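Local coordinates for structural polyprotein, VP1 (Israeli acute paralysis virus, PDB 5CDD), which probably serves as a structural protein of the virion, building the capsid of this honeybee virus together with other pieces of the same polyprotein, at residues Q106-R117 with D165-T176. Sequence-based numbering, arbitrary orientation.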
# COMPACT_ATOMS: atom_id res chain seq x y z
N GLN A 106 -33.78 17.79 34.14
CA GLN A 106 -32.55 18.56 34.00
C GLN A 106 -31.71 18.08 32.83
O GLN A 106 -31.96 17.02 32.25
CB GLN A 106 -31.70 18.45 35.26
CG GLN A 106 -32.32 19.02 36.52
CD GLN A 106 -31.40 18.88 37.72
OE1 GLN A 106 -31.04 17.77 38.11
NE2 GLN A 106 -31.02 20.01 38.31
N THR A 107 -30.71 18.88 32.49
CA THR A 107 -29.76 18.57 31.43
C THR A 107 -28.40 18.84 32.04
O THR A 107 -27.86 19.93 31.93
CB THR A 107 -29.95 19.47 30.19
OG1 THR A 107 -31.17 19.12 29.53
CG2 THR A 107 -28.80 19.28 29.21
N CYS A 108 -27.88 17.83 32.73
CA CYS A 108 -26.59 17.94 33.40
C CYS A 108 -25.42 17.91 32.43
O CYS A 108 -25.35 17.05 31.55
CB CYS A 108 -26.45 16.80 34.41
SG CYS A 108 -24.84 16.73 35.22
N TYR A 109 -24.50 18.85 32.60
CA TYR A 109 -23.32 18.93 31.76
C TYR A 109 -22.11 19.29 32.62
O TYR A 109 -22.24 19.91 33.67
CB TYR A 109 -23.51 19.95 30.64
CG TYR A 109 -23.58 21.39 31.08
CD1 TYR A 109 -22.42 22.08 31.46
CD2 TYR A 109 -24.79 22.08 31.12
CE1 TYR A 109 -22.48 23.41 31.86
CE2 TYR A 109 -24.86 23.41 31.52
CZ TYR A 109 -23.70 24.07 31.89
OH TYR A 109 -23.75 25.39 32.28
N ILE A 110 -20.93 18.88 32.16
CA ILE A 110 -19.69 19.14 32.89
C ILE A 110 -18.74 19.99 32.05
O ILE A 110 -18.45 19.66 30.90
CB ILE A 110 -18.96 17.82 33.24
CG1 ILE A 110 -19.92 16.87 33.97
CG2 ILE A 110 -17.74 18.12 34.09
CD1 ILE A 110 -20.41 17.36 35.31
N ARG A 111 -18.26 21.08 32.63
CA ARG A 111 -17.33 21.99 31.95
C ARG A 111 -16.02 22.02 32.73
O ARG A 111 -16.01 22.02 33.96
CB ARG A 111 -17.91 23.41 31.90
CG ARG A 111 -19.17 23.58 31.07
CD ARG A 111 -18.86 23.71 29.59
NE ARG A 111 -18.16 24.96 29.25
CZ ARG A 111 -18.68 26.18 29.37
NH1 ARG A 111 -19.91 26.34 29.82
NH2 ARG A 111 -17.96 27.24 29.01
N SER A 112 -14.90 22.05 32.00
CA SER A 112 -13.59 22.12 32.64
C SER A 112 -12.78 23.21 31.96
O SER A 112 -12.78 23.33 30.74
CB SER A 112 -12.87 20.77 32.55
OG SER A 112 -12.75 20.33 31.21
N PHE A 113 -12.09 24.02 32.76
CA PHE A 113 -11.29 25.12 32.25
C PHE A 113 -9.88 25.06 32.82
O PHE A 113 -9.53 24.16 33.59
CB PHE A 113 -11.91 26.46 32.66
CG PHE A 113 -13.37 26.58 32.35
CD1 PHE A 113 -13.79 27.09 31.13
CD2 PHE A 113 -14.33 26.20 33.28
CE1 PHE A 113 -15.15 27.21 30.84
CE2 PHE A 113 -15.68 26.31 33.00
CZ PHE A 113 -16.10 26.82 31.78
N LEU A 114 -9.07 26.04 32.44
CA LEU A 114 -7.71 26.15 32.93
C LEU A 114 -7.71 27.28 33.95
O LEU A 114 -8.62 28.11 33.97
CB LEU A 114 -6.73 26.51 31.81
CG LEU A 114 -6.26 25.43 30.84
CD1 LEU A 114 -5.32 26.05 29.82
CD2 LEU A 114 -5.56 24.32 31.60
N MET A 115 -6.69 27.30 34.80
CA MET A 115 -6.56 28.34 35.80
C MET A 115 -5.23 28.19 36.50
O MET A 115 -4.80 27.08 36.80
CB MET A 115 -7.71 28.27 36.80
CG MET A 115 -7.65 27.12 37.77
SD MET A 115 -7.55 27.79 39.43
CE MET A 115 -9.21 28.44 39.63
N PRO A 116 -4.54 29.31 36.74
CA PRO A 116 -3.24 29.31 37.41
C PRO A 116 -3.28 28.50 38.69
O PRO A 116 -4.19 28.65 39.50
CB PRO A 116 -2.99 30.79 37.66
CG PRO A 116 -3.65 31.44 36.48
CD PRO A 116 -4.96 30.69 36.42
N ARG A 117 -2.29 27.65 38.88
CA ARG A 117 -2.22 26.81 40.06
C ARG A 117 -2.32 27.63 41.34
O ARG A 117 -1.63 28.63 41.50
CB ARG A 117 -0.93 25.99 40.05
CG ARG A 117 -0.84 24.97 41.16
CD ARG A 117 0.30 24.01 40.89
NE ARG A 117 0.06 23.23 39.68
CZ ARG A 117 -0.93 22.35 39.56
NH1 ARG A 117 -1.76 22.14 40.56
NH2 ARG A 117 -1.09 21.68 38.42
N ASP A 165 2.38 27.78 37.08
CA ASP A 165 1.96 26.87 36.02
C ASP A 165 0.44 26.76 36.03
O ASP A 165 -0.23 27.24 36.94
CB ASP A 165 2.60 25.49 36.23
CG ASP A 165 2.25 24.87 37.56
OD1 ASP A 165 2.35 25.57 38.59
OD2 ASP A 165 1.87 23.68 37.58
N SER A 166 -0.10 26.12 34.99
CA SER A 166 -1.54 25.96 34.84
C SER A 166 -2.13 24.80 35.64
O SER A 166 -1.44 23.85 35.99
CB SER A 166 -1.88 25.78 33.36
OG SER A 166 -1.09 24.74 32.79
N SER A 167 -3.42 24.91 35.93
CA SER A 167 -4.14 23.90 36.69
C SER A 167 -5.53 23.75 36.09
O SER A 167 -5.90 24.45 35.16
CB SER A 167 -4.22 24.31 38.16
OG SER A 167 -4.92 23.35 38.93
N LEU A 168 -6.31 22.82 36.64
CA LEU A 168 -7.66 22.58 36.14
C LEU A 168 -8.74 23.18 37.04
O LEU A 168 -8.57 23.29 38.26
CB LEU A 168 -7.91 21.08 36.00
CG LEU A 168 -9.26 20.66 35.42
CD1 LEU A 168 -9.25 20.90 33.92
CD2 LEU A 168 -9.52 19.19 35.71
N MET A 169 -9.85 23.57 36.43
CA MET A 169 -10.98 24.12 37.17
C MET A 169 -12.23 23.37 36.72
O MET A 169 -12.55 23.31 35.54
CB MET A 169 -11.15 25.61 36.89
CG MET A 169 -12.30 26.23 37.66
SD MET A 169 -12.30 28.01 37.59
CE MET A 169 -13.07 28.30 35.99
N TYR A 170 -12.94 22.78 37.69
CA TYR A 170 -14.13 21.99 37.42
C TYR A 170 -15.43 22.78 37.56
O TYR A 170 -15.51 23.73 38.33
CB TYR A 170 -14.15 20.81 38.38
CG TYR A 170 -14.97 19.64 37.91
CD1 TYR A 170 -14.55 18.86 36.84
CD2 TYR A 170 -16.15 19.29 38.56
CE1 TYR A 170 -15.29 17.76 36.42
CE2 TYR A 170 -16.90 18.20 38.15
CZ TYR A 170 -16.47 17.43 37.08
OH TYR A 170 -17.20 16.34 36.67
N PHE A 171 -16.45 22.38 36.80
CA PHE A 171 -17.74 23.05 36.87
C PHE A 171 -18.88 22.20 36.34
O PHE A 171 -18.72 21.45 35.38
CB PHE A 171 -17.71 24.36 36.08
CG PHE A 171 -19.02 25.10 36.10
CD1 PHE A 171 -19.38 25.88 37.19
CD2 PHE A 171 -19.93 24.95 35.05
CE1 PHE A 171 -20.62 26.50 37.25
CE2 PHE A 171 -21.17 25.57 35.10
CZ PHE A 171 -21.52 26.35 36.20
N SER A 172 -20.04 22.32 36.97
CA SER A 172 -21.23 21.59 36.55
C SER A 172 -22.45 22.43 36.93
O SER A 172 -22.42 23.14 37.93
CB SER A 172 -21.30 20.22 37.24
OG SER A 172 -22.43 19.47 36.80
N ASN A 173 -23.51 22.34 36.14
CA ASN A 173 -24.71 23.11 36.44
C ASN A 173 -25.59 22.46 37.50
O ASN A 173 -26.46 23.10 38.06
CB ASN A 173 -25.52 23.36 35.15
CG ASN A 173 -26.02 22.08 34.52
OD1 ASN A 173 -25.49 21.01 34.77
ND2 ASN A 173 -27.03 22.19 33.66
N THR A 174 -25.32 21.19 37.79
CA THR A 174 -26.10 20.45 38.78
C THR A 174 -25.15 19.94 39.85
O THR A 174 -23.94 19.92 39.64
CB THR A 174 -26.79 19.25 38.14
OG1 THR A 174 -25.82 18.27 37.76
CG2 THR A 174 -27.56 19.70 36.90
N SER A 175 -25.70 19.52 40.98
CA SER A 175 -24.89 19.00 42.06
C SER A 175 -24.40 17.63 41.62
O SER A 175 -25.20 16.77 41.25
CB SER A 175 -25.72 18.88 43.32
OG SER A 175 -24.89 18.85 44.46
N THR A 176 -23.09 17.44 41.64
CA THR A 176 -22.50 16.18 41.21
C THR A 176 -21.76 15.39 42.27
O THR A 176 -21.49 15.86 43.37
CB THR A 176 -21.53 16.40 40.03
OG1 THR A 176 -20.54 17.37 40.39
CG2 THR A 176 -22.29 16.88 38.82
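Strands 110-116 and 166-172 pair antiparallel from Ile-110 opposite Ser-172 to Pro-116 opposite Ser-166, with axes at 136°. They are the middle strands of a four-stranded sheet in the jelly-roll capsid fold of the CRPV family. Phe-113 N donates to Met-169 O at 2.9 Å, and Met-169 N returns a bond to Phe-113 O. Ile-110, Ser-112, Leu-114, Leu-168 and Tyr-170 point to one face, where Ile-110, Ser-112 and Leu-114 touch strand 140-145 and Leu-168 touches strand 87-98, both of the facing sheet. There Ile-110 CG2 touches Tyr-170 CZ at 3.3 Å, while the Tyr-170 ring also meets Trp-53 and Phe-96. Phe-113, Met-169 and Phe-171 share the other face. Met-169 CE lies 3.7 Å from Phe-113 CD2, and Met-169 SD meets Met-115 CE. Leu-300 of a neighbouring polyprotein chain packs on Phe-113 and Phe-171. Beyond the strand ends, Asn-173 CG sits over one face of the Tyr-109 ring. The Asn-173 amide grips the backbone twice: ND2 donates to Thr-107 O, and OD1 accepts from Tyr-109 N. At the other end, Arg-117 bends at chi3 (-64°). Its NE forms a salt bridge to Asp-165 OD2, which also bonds Tyr-88 OH. The bridge is 2.8 Å long and almost straight (176°), syn but tilted from the carboxylate plane.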